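Local coordinates for protein methanosaeta concilii ACLY-B (Methanothrix soehngenii, PDB 6ZNW) that forms the B subunit of an ATP-citrate lyase, whose citrate-synthase-like domain binds citryl-CoA and probably cleaves it to acetyl-CoA and oxaloacetate, at residues I411-G416 with R580-I585; G451-D456 with N539-I544. All coordinates share one frame; numbering follows the deposited sequence.

In the fold
Interactions 1 and 2 are two walls of one citryl-CoA pocket in the citrate-synthase-like domain. Their centres lie about 15 Å apart. Interaction 1 holds the two carboxylates of the citryl group through His415 and Arg580. Interaction 2 holds the thioester carbonyl and the pantetheine arm through Gly451 and Asn539. Both segments of interaction 2 fall in the chain between those of interaction 1. The two contacts meet directly: Val412 CG1 packs on Ile544 CD1 at 3.5 Å, and Ile411 CG2 approaches Val540 CG2 at 4.3 Å. Helix 573-593 also joins them, since it carries Arg580 and its Phe576 packs on Ile454.

Interaction 1 of 2, residues I411-G416 with R580-I585; sequences IVADHG and RSIGLI. With Q5B ((3S)-citryl-Coenzyme A), chain F.
The citryl end of the citryl-CoA pocket is built here, where Arg580 on helix 573-593 meets the loop Val412-His415. Arg580 grips one loop carbonyl side-on with two nitrogens. NE lies 2.8 Å from Val412 O, and NH1 lies 2.9 Å from the same Val412 O. Both donors reach that oxygen from one face of its carbonyl plane, and the oxygen sits in the guanidinium plane. The side chain leaves the helix with CG anti to the backbone N (chi1 -175°), then bends at chi2 and chi3. This brings the guanidinium under the loop, and His415 N stands 3.6 Å above the centre of the guanidinium plane of Arg580.

The far edge of the guanidinium faces the ligand. NH1 of Arg580 bonds O19 of the central carboxylate at 2.8 Å. NH2 of Arg580 bonds O18 of that carboxylate at 2.7 Å, almost straight at 177°. His415 holds the other citryl carboxylate: its ND1 donates to ligand O17 at 2.6 Å, with the oxygen near the ring plane.

The loop also lies close on the helix backbone. Gly583 N makes a weak hydrogen bond to Ala413 O. Asp414 OD1 lies 3.2 Å from Gly583 CA, and a side chain at Gly583 would clash with it. Asp414 OD2 accepts from Gly416 N at 3.0 Å, which forms an Asx turn. It is also bonded to His587 and to Ser360 of the second subunit, so the loop is tied to the subunit interface.

Val412 O thus fixes the rotation of the guanidinium, and two remaining N-H groups meet a carboxylate as a matched pair. Arg580 probably offsets much of that carboxylate's charge in a buried setting.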
loop_
_atom_site.group_PDB
_atom_site.type_symbol
_atom_site.label_atom_id
_atom_site.label_comp_id
_atom_site.label_asym_id
_atom_site.label_seq_id
_atom_site.Cartn_x
_atom_site.Cartn_y
_atom_site.Cartn_z
ATOM N N ILE B 411 3.178 12.418 21.219
ATOM C CA ILE B 411 2.232 11.670 22.032
ATOM C C ILE B 411 1.689 10.435 21.299
ATOM O O ILE B 411 1.515 9.383 21.939
ATOM C CB ILE B 411 1.121 12.628 22.557
ATOM C CG1 ILE B 411 1.702 13.461 23.705
ATOM C CG2 ILE B 411 -0.137 11.882 23.001
ATOM C CD1 ILE B 411 0.802 14.527 24.315
ATOM N N VAL B 412 1.470 10.530 19.972
ATOM C CA VAL B 412 0.990 9.378 19.208
ATOM C C VAL B 412 2.085 8.602 18.487
ATOM O O VAL B 412 1.742 7.680 17.744
ATOM C CB VAL B 412 -0.154 9.727 18.205
ATOM C CG1 VAL B 412 -1.275 10.454 18.933
ATOM C CG2 VAL B 412 0.361 10.545 16.997
ATOM N N ALA B 413 3.371 8.947 18.665
ATOM C CA ALA B 413 4.490 8.278 17.981
ATOM C C ALA B 413 4.407 6.742 18.045
ATOM O O ALA B 413 4.578 6.077 17.019
ATOM C CB ALA B 413 5.830 8.760 18.536
ATOM N N ASP B 414 4.140 6.191 19.238
ATOM C CA ASP B 414 3.976 4.756 19.380
ATOM C C ASP B 414 3.070 4.407 20.549
ATOM O O ASP B 414 3.047 5.123 21.561
ATOM C CB ASP B 414 5.315 4.034 19.593
ATOM C CG ASP B 414 5.156 2.570 19.094
ATOM O OD1 ASP B 414 4.751 2.375 17.909
ATOM O OD2 ASP B 414 5.304 1.634 19.923
ATOM N N HIS B 415 2.325 3.316 20.417
ATOM C CA HIS B 415 1.515 2.791 21.500
ATOM C C HIS B 415 1.661 1.269 21.598
ATOM O O HIS B 415 0.689 0.572 21.874
ATOM C CB HIS B 415 0.053 3.249 21.472
ATOM C CG HIS B 415 -0.576 3.283 22.847
ATOM N ND1 HIS B 415 -1.834 2.758 23.079
ATOM C CD2 HIS B 415 -0.113 3.827 24.011
ATOM C CE1 HIS B 415 -2.097 2.980 24.366
ATOM N NE2 HIS B 415 -1.101 3.638 24.963
ATOM N N GLY B 416 2.895 0.788 21.442
ATOM C CA GLY B 416 3.245 -0.618 21.577
ATOM C C GLY B 416 3.079 -1.395 20.283
ATOM O O GLY B 416 2.539 -0.894 19.275
ATOM N N ARG B 580 2.268 8.232 14.094
ATOM C CA ARG B 580 2.406 6.777 14.278
ATOM C C ARG B 580 3.437 6.142 13.303
ATOM O O ARG B 580 3.963 5.064 13.605
ATOM C CB ARG B 580 1.019 6.037 14.260
ATOM C CG ARG B 580 1.101 4.505 14.564
ATOM C CD ARG B 580 1.851 4.155 15.896
ATOM N NE ARG B 580 1.360 5.002 16.991
ATOM C CZ ARG B 580 0.288 4.721 17.724
ATOM N NH1 ARG B 580 -0.165 5.606 18.617
ATOM N NH2 ARG B 580 -0.320 3.540 17.603
ATOM N N SER B 581 3.785 6.809 12.186
ATOM C CA SER B 581 4.820 6.286 11.277
ATOM C C SER B 581 6.180 6.167 11.997
ATOM O O SER B 581 6.975 5.311 11.669
ATOM C CB SER B 581 4.952 7.187 10.059
ATOM O OG SER B 581 3.817 7.012 9.212
ATOM N N ILE B 582 6.441 7.024 12.996
ATOM C CA ILE B 582 7.654 6.965 13.790
ATOM C C ILE B 582 7.739 5.594 14.505
ATOM O O ILE B 582 8.770 4.941 14.429
ATOM C CB ILE B 582 7.678 8.117 14.848
ATOM C CG1 ILE B 582 7.745 9.527 14.201
ATOM C CG2 ILE B 582 8.869 7.918 15.826
ATOM C CD1 ILE B 582 7.571 10.690 15.198
ATOM N N GLY B 583 6.679 5.204 15.221
ATOM C CA GLY B 583 6.661 3.939 15.932
ATOM C C GLY B 583 6.635 2.763 14.975
ATOM O O GLY B 583 7.312 1.764 15.243
ATOM N N LEU B 584 5.893 2.861 13.850
ATOM C CA LEU B 584 5.878 1.760 12.837
ATOM C C LEU B 584 7.252 1.491 12.297
ATOM O O LEU B 584 7.671 0.344 12.294
ATOM C CB LEU B 584 4.898 1.983 11.658
ATOM C CG LEU B 584 3.421 2.221 12.001
ATOM C CD1 LEU B 584 2.527 2.175 10.763
ATOM C CD2 LEU B 584 2.936 1.232 12.974
ATOM N N ILE B 585 7.985 2.533 11.872
ATOM C CA ILE B 585 9.368 2.369 11.415
ATOM C C ILE B 585 10.240 1.768 12.539
ATOM O O ILE B 585 10.985 0.838 12.290
ATOM C CB ILE B 585 9.926 3.743 10.911
ATOM C CG1 ILE B 585 9.223 4.132 9.542
ATOM C CG2 ILE B 585 11.484 3.695 10.769
ATOM C CD1 ILE B 585 9.441 5.577 9.181
HETATM N N Q5B F . -19.162 0.636 22.595
HETATM C C Q5B F . -12.713 -0.197 18.529
HETATM O O Q5B F . -13.847 -1.868 20.429
HETATM C C1 Q5B F . -13.047 0.346 19.928
HETATM C C10 Q5B F . -18.342 2.445 21.656
HETATM C C11 Q5B F . -19.479 1.925 22.245
HETATM C C12 Q5B F . -20.598 3.807 21.964
HETATM C C13 Q5B F . -18.421 3.769 21.185
HETATM C C14 Q5B F . -14.475 0.957 19.930
HETATM C C15 Q5B F . -14.743 1.970 18.814
HETATM C C16 Q5B F . -14.839 4.330 18.159
HETATM C C17 Q5B F . -13.623 4.420 17.255
HETATM C C18 Q5B F . -12.461 5.120 17.924
HETATM C C19 Q5B F . -10.037 5.198 18.242
HETATM C C2 Q5B F . -11.995 1.396 20.333
HETATM C C20 Q5B F . -9.420 4.446 19.408
HETATM C C21 Q5B F . -6.745 4.512 18.733
HETATM C C22 Q5B F . -5.291 4.780 19.023
HETATM C C23 Q5B F . -4.606 3.818 20.007
HETATM C C24 Q5B F . -5.177 2.391 19.898
HETATM C C25 Q5B F . -4.787 1.305 20.910
HETATM C C26 Q5B F . -3.103 3.826 19.683
HETATM C C3 Q5B F . -12.980 -0.829 20.893
HETATM C C4 Q5B F . -18.127 -3.061 23.068
HETATM C C5 Q5B F . -19.409 -2.558 23.713
HETATM C C6 Q5B F . -20.691 -2.608 22.883
HETATM C C7 Q5B F . -20.666 -1.280 22.129
HETATM C C8 Q5B F . -20.052 -0.355 23.182
HETATM C C9 Q5B F . -17.861 0.454 22.208
HETATM N N1 Q5B F . -17.321 1.506 21.642
HETATM N N2 Q5B F . -20.642 2.557 22.433
HETATM N N3 Q5B F . -19.588 4.433 21.359
HETATM N N4 Q5B F . -17.431 4.386 20.542
HETATM N N5 Q5B F . -14.703 3.272 19.148
HETATM N N6 Q5B F . -11.259 4.572 17.752
HETATM O O1 Q5B F . -13.614 -3.447 22.413
HETATM O O10 Q5B F . -22.840 -4.888 23.963
HETATM O O11 Q5B F . -23.904 -2.854 25.202
HETATM O O12 Q5B F . -23.809 -2.896 22.659
HETATM O O13 Q5B F . -14.965 1.580 17.660
HETATM O O14 Q5B F . -12.625 6.165 18.545
HETATM O O15 Q5B F . -7.131 3.870 17.805
HETATM O O16 Q5B F . -5.430 0.246 20.997
HETATM O O17 Q5B F . -3.732 1.571 21.694
HETATM O O18 Q5B F . -2.574 2.955 19.028
HETATM O O19 Q5B F . -2.457 4.933 20.055
HETATM O O2 Q5B F . -14.014 -4.230 19.936
HETATM O O20 Q5B F . -4.851 4.292 21.333
HETATM O O21 Q5B F . -14.781 1.482 21.217
HETATM O O3 Q5B F . -15.810 -3.045 21.284
HETATM O O4 Q5B F . -17.328 -2.231 19.306
HETATM O O5 Q5B F . -17.245 -4.683 19.969
HETATM O O6 Q5B F . -18.253 -3.027 21.629
HETATM O O7 Q5B F . -19.290 -1.162 24.065
HETATM O O8 Q5B F . -21.908 -0.790 21.634
HETATM O O9 Q5B F . -21.728 -2.517 23.885
HETATM P P Q5B F . -14.240 -3.232 21.069
HETATM P P1 Q5B F . -17.155 -3.214 20.437
HETATM P P2 Q5B F . -23.103 -3.363 23.956
HETATM S S Q5B F . -7.833 5.211 19.914
#

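Interaction 2 of 2, residues G451-D456 with N539-I544. With Q5B ((3S)-citryl-Coenzyme A), chain F.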
loop_
_atom_site.group_PDB
_atom_site.type_symbol
_atom_site.label_atom_id
_atom_site.label_comp_id
_atom_site.label_asym_id
_atom_site.label_seq_id
_atom_site.Cartn_x
_atom_site.Cartn_y
_atom_site.Cartn_z
ATOM N N GLY B 451 -6.916 4.394 14.992
ATOM C CA GLY B 451 -6.274 5.633 14.597
ATOM C C GLY B 451 -7.100 6.660 13.868
ATOM O O GLY B 451 -7.174 7.791 14.320
ATOM N N GLY B 452 -7.712 6.280 12.741
ATOM C CA GLY B 452 -8.492 7.165 11.882
ATOM C C GLY B 452 -9.879 7.554 12.359
ATOM O O GLY B 452 -10.778 7.796 11.544
ATOM N N ALA B 453 -10.075 7.652 13.664
ATOM C CA ALA B 453 -11.344 8.143 14.229
ATOM C C ALA B 453 -11.287 9.672 14.476
ATOM O O ALA B 453 -12.291 10.237 14.891
ATOM C CB ALA B 453 -11.612 7.453 15.557
ATOM N N ILE B 454 -10.105 10.319 14.317
ATOM C CA ILE B 454 -9.936 11.733 14.636
ATOM C C ILE B 454 -10.908 12.624 13.838
ATOM O O ILE B 454 -11.590 13.447 14.437
ATOM C CB ILE B 454 -8.455 12.209 14.506
ATOM C CG1 ILE B 454 -7.449 11.227 15.176
ATOM C CG2 ILE B 454 -8.293 13.635 15.018
ATOM C CD1 ILE B 454 -5.912 11.679 15.153
ATOM N N ASP B 455 -10.984 12.460 12.510
ATOM C CA ASP B 455 -11.849 13.301 11.685
ATOM C C ASP B 455 -13.321 13.187 12.097
ATOM O O ASP B 455 -14.022 14.200 12.142
ATOM C CB ASP B 455 -11.785 12.888 10.207
ATOM C CG ASP B 455 -10.483 13.100 9.488
ATOM O OD1 ASP B 455 -9.650 13.854 9.996
ATOM O OD2 ASP B 455 -10.316 12.518 8.387
ATOM N N ASP B 456 -13.807 11.935 12.307
ATOM C CA ASP B 456 -15.179 11.702 12.702
ATOM C C ASP B 456 -15.456 12.205 14.081
ATOM O O ASP B 456 -16.535 12.742 14.259
ATOM C CB ASP B 456 -15.581 10.253 12.516
ATOM C CG ASP B 456 -15.521 9.933 11.036
ATOM O OD1 ASP B 456 -16.219 10.617 10.251
ATOM O OD2 ASP B 456 -14.689 9.083 10.644
ATOM N N ASN B 539 -11.005 8.698 24.104
ATOM C CA ASN B 539 -9.703 8.151 23.734
ATOM C C ASN B 539 -8.782 9.245 23.120
ATOM O O ASN B 539 -9.226 10.375 22.913
ATOM C CB ASN B 539 -9.858 6.895 22.849
ATOM C CG ASN B 539 -10.536 7.143 21.531
ATOM O OD1 ASN B 539 -10.194 8.057 20.783
ATOM N ND2 ASN B 539 -11.513 6.328 21.203
ATOM N N VAL B 540 -7.511 8.902 22.824
ATOM C CA VAL B 540 -6.533 9.843 22.269
ATOM C C VAL B 540 -7.001 10.438 20.915
ATOM O O VAL B 540 -6.721 11.602 20.670
ATOM C CB VAL B 540 -5.100 9.197 22.185
ATOM C CG1 VAL B 540 -4.915 8.327 20.905
ATOM C CG2 VAL B 540 -4.005 10.253 22.291
ATOM N N ALA B 541 -7.727 9.667 20.067
ATOM C CA ALA B 541 -8.197 10.155 18.754
ATOM C C ALA B 541 -9.310 11.195 18.939
ATOM O O ALA B 541 -9.327 12.223 18.278
ATOM C CB ALA B 541 -8.695 8.988 17.885
ATOM N N GLY B 542 -10.218 10.931 19.864
ATOM C CA GLY B 542 -11.294 11.857 20.175
ATOM C C GLY B 542 -10.728 13.113 20.792
ATOM O O GLY B 542 -11.120 14.227 20.429
ATOM N N CYS B 543 -9.747 12.940 21.680
ATOM C CA CYS B 543 -9.102 14.082 22.319
ATOM C C CYS B 543 -8.395 15.014 21.292
ATOM O O CYS B 543 -8.593 16.211 21.323
ATOM C CB CYS B 543 -8.131 13.598 23.382
ATOM S SG CYS B 543 -7.502 14.928 24.407
ATOM N N ILE B 544 -7.628 14.454 20.354
ATOM C CA ILE B 544 -6.952 15.241 19.315
ATOM C C ILE B 544 -7.945 16.016 18.423
ATOM O O ILE B 544 -7.717 17.186 18.188
ATOM C CB ILE B 544 -5.989 14.340 18.468
ATOM C CG1 ILE B 544 -4.834 13.788 19.333
ATOM C CG2 ILE B 544 -5.441 15.104 17.253
ATOM C CD1 ILE B 544 -4.108 12.461 18.697
HETATM N N Q5B F . -19.162 0.636 22.595
HETATM C C Q5B F . -12.713 -0.197 18.529
HETATM O O Q5B F . -13.847 -1.868 20.429
HETATM C C1 Q5B F . -13.047 0.346 19.928
HETATM C C10 Q5B F . -18.342 2.445 21.656
HETATM C C11 Q5B F . -19.479 1.925 22.245
HETATM C C12 Q5B F . -20.598 3.807 21.964
HETATM C C13 Q5B F . -18.421 3.769 21.185
HETATM C C14 Q5B F . -14.475 0.957 19.930
HETATM C C15 Q5B F . -14.743 1.970 18.814
HETATM C C16 Q5B F . -14.839 4.330 18.159
HETATM C C17 Q5B F . -13.623 4.420 17.255
HETATM C C18 Q5B F . -12.461 5.120 17.924
HETATM C C19 Q5B F . -10.037 5.198 18.242
HETATM C C2 Q5B F . -11.995 1.396 20.333
HETATM C C20 Q5B F . -9.420 4.446 19.408
HETATM C C21 Q5B F . -6.745 4.512 18.733
HETATM C C22 Q5B F . -5.291 4.780 19.023
HETATM C C23 Q5B F . -4.606 3.818 20.007
HETATM C C24 Q5B F . -5.177 2.391 19.898
HETATM C C25 Q5B F . -4.787 1.305 20.910
HETATM C C26 Q5B F . -3.103 3.826 19.683
HETATM C C3 Q5B F . -12.980 -0.829 20.893
HETATM C C4 Q5B F . -18.127 -3.061 23.068
HETATM C C5 Q5B F . -19.409 -2.558 23.713
HETATM C C6 Q5B F . -20.691 -2.608 22.883
HETATM C C7 Q5B F . -20.666 -1.280 22.129
HETATM C C8 Q5B F . -20.052 -0.355 23.182
HETATM C C9 Q5B F . -17.861 0.454 22.208
HETATM N N1 Q5B F . -17.321 1.506 21.642
HETATM N N2 Q5B F . -20.642 2.557 22.433
HETATM N N3 Q5B F . -19.588 4.433 21.359
HETATM N N4 Q5B F . -17.431 4.386 20.542
HETATM N N5 Q5B F . -14.703 3.272 19.148
HETATM N N6 Q5B F . -11.259 4.572 17.752
HETATM O O1 Q5B F . -13.614 -3.447 22.413
HETATM O O10 Q5B F . -22.840 -4.888 23.963
HETATM O O11 Q5B F . -23.904 -2.854 25.202
HETATM O O12 Q5B F . -23.809 -2.896 22.659
HETATM O O13 Q5B F . -14.965 1.580 17.660
HETATM O O14 Q5B F . -12.625 6.165 18.545
HETATM O O15 Q5B F . -7.131 3.870 17.805
HETATM O O16 Q5B F . -5.430 0.246 20.997
HETATM O O17 Q5B F . -3.732 1.571 21.694
HETATM O O18 Q5B F . -2.574 2.955 19.028
HETATM O O19 Q5B F . -2.457 4.933 20.055
HETATM O O2 Q5B F . -14.014 -4.230 19.936
HETATM O O20 Q5B F . -4.851 4.292 21.333
HETATM O O21 Q5B F . -14.781 1.482 21.217
HETATM O O3 Q5B F . -15.810 -3.045 21.284
HETATM O O4 Q5B F . -17.328 -2.231 19.306
HETATM O O5 Q5B F . -17.245 -4.683 19.969
HETATM O O6 Q5B F . -18.253 -3.027 21.629
HETATM O O7 Q5B F . -19.290 -1.162 24.065
HETATM O O8 Q5B F . -21.908 -0.790 21.634
HETATM O O9 Q5B F . -21.728 -2.517 23.885
HETATM P P Q5B F . -14.240 -3.232 21.069
HETATM P P1 Q5B F . -17.155 -3.214 20.437
HETATM P P2 Q5B F . -23.103 -3.363 23.956
HETATM S S Q5B F . -7.833 5.211 19.914
#
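The carboxamide of Asn539 is the flat group beside the packed pair Ala541 and Ile454. Over one of its faces lies the thioester end of citryl-CoA, with ligand S 3.7 Å from Asn539 CG and the adjoining methylene C20 over the same face. At its ends the amide works in two directions. ND2 donates to ligand O14, a pantetheine amide oxygen, at 2.9 Å and 162°, and also bonds Gly489 O. OD1 accepts from Gly542 N at 3.0 Å and, weakly, from Ala541 N, capping helix 540-554. CG lies between the backbone N and the carbonyl carbon (chi1 63°), which turns OD1 back to these N-H groups. With a leucine here, the helix start would probably lose its cap and ligand O14 the donor ND2.

Across the pocket Gly451 N donates to ligand O15, the thioester carbonyl oxygen, at 2.9 Å and 167°. Ala453 CB lies 3.4 Å from ligand O14.

The two segments themselves meet through apolar atoms, with no hydrogen bond between them. Ala541 CB packs on Ile454 CG1 at 3.7 Å and on Ala453 CB at 4.0 Å. One helical turn on, Ile544 CG2 meets Ile454 CG2 at 3.9 Å, and the two isoleucines cross obliquely. Ile454 also rests on Phe576 and Ile544 on Leu575, both of helix 573-593.

The starts of two helices therefore pack together beside the acyl-CoA thioester. This is a ligand site at helix starts and loops in the mainly helical citrate-synthase-like domain, with an asparagine N-cap that binds ligand and helix at once.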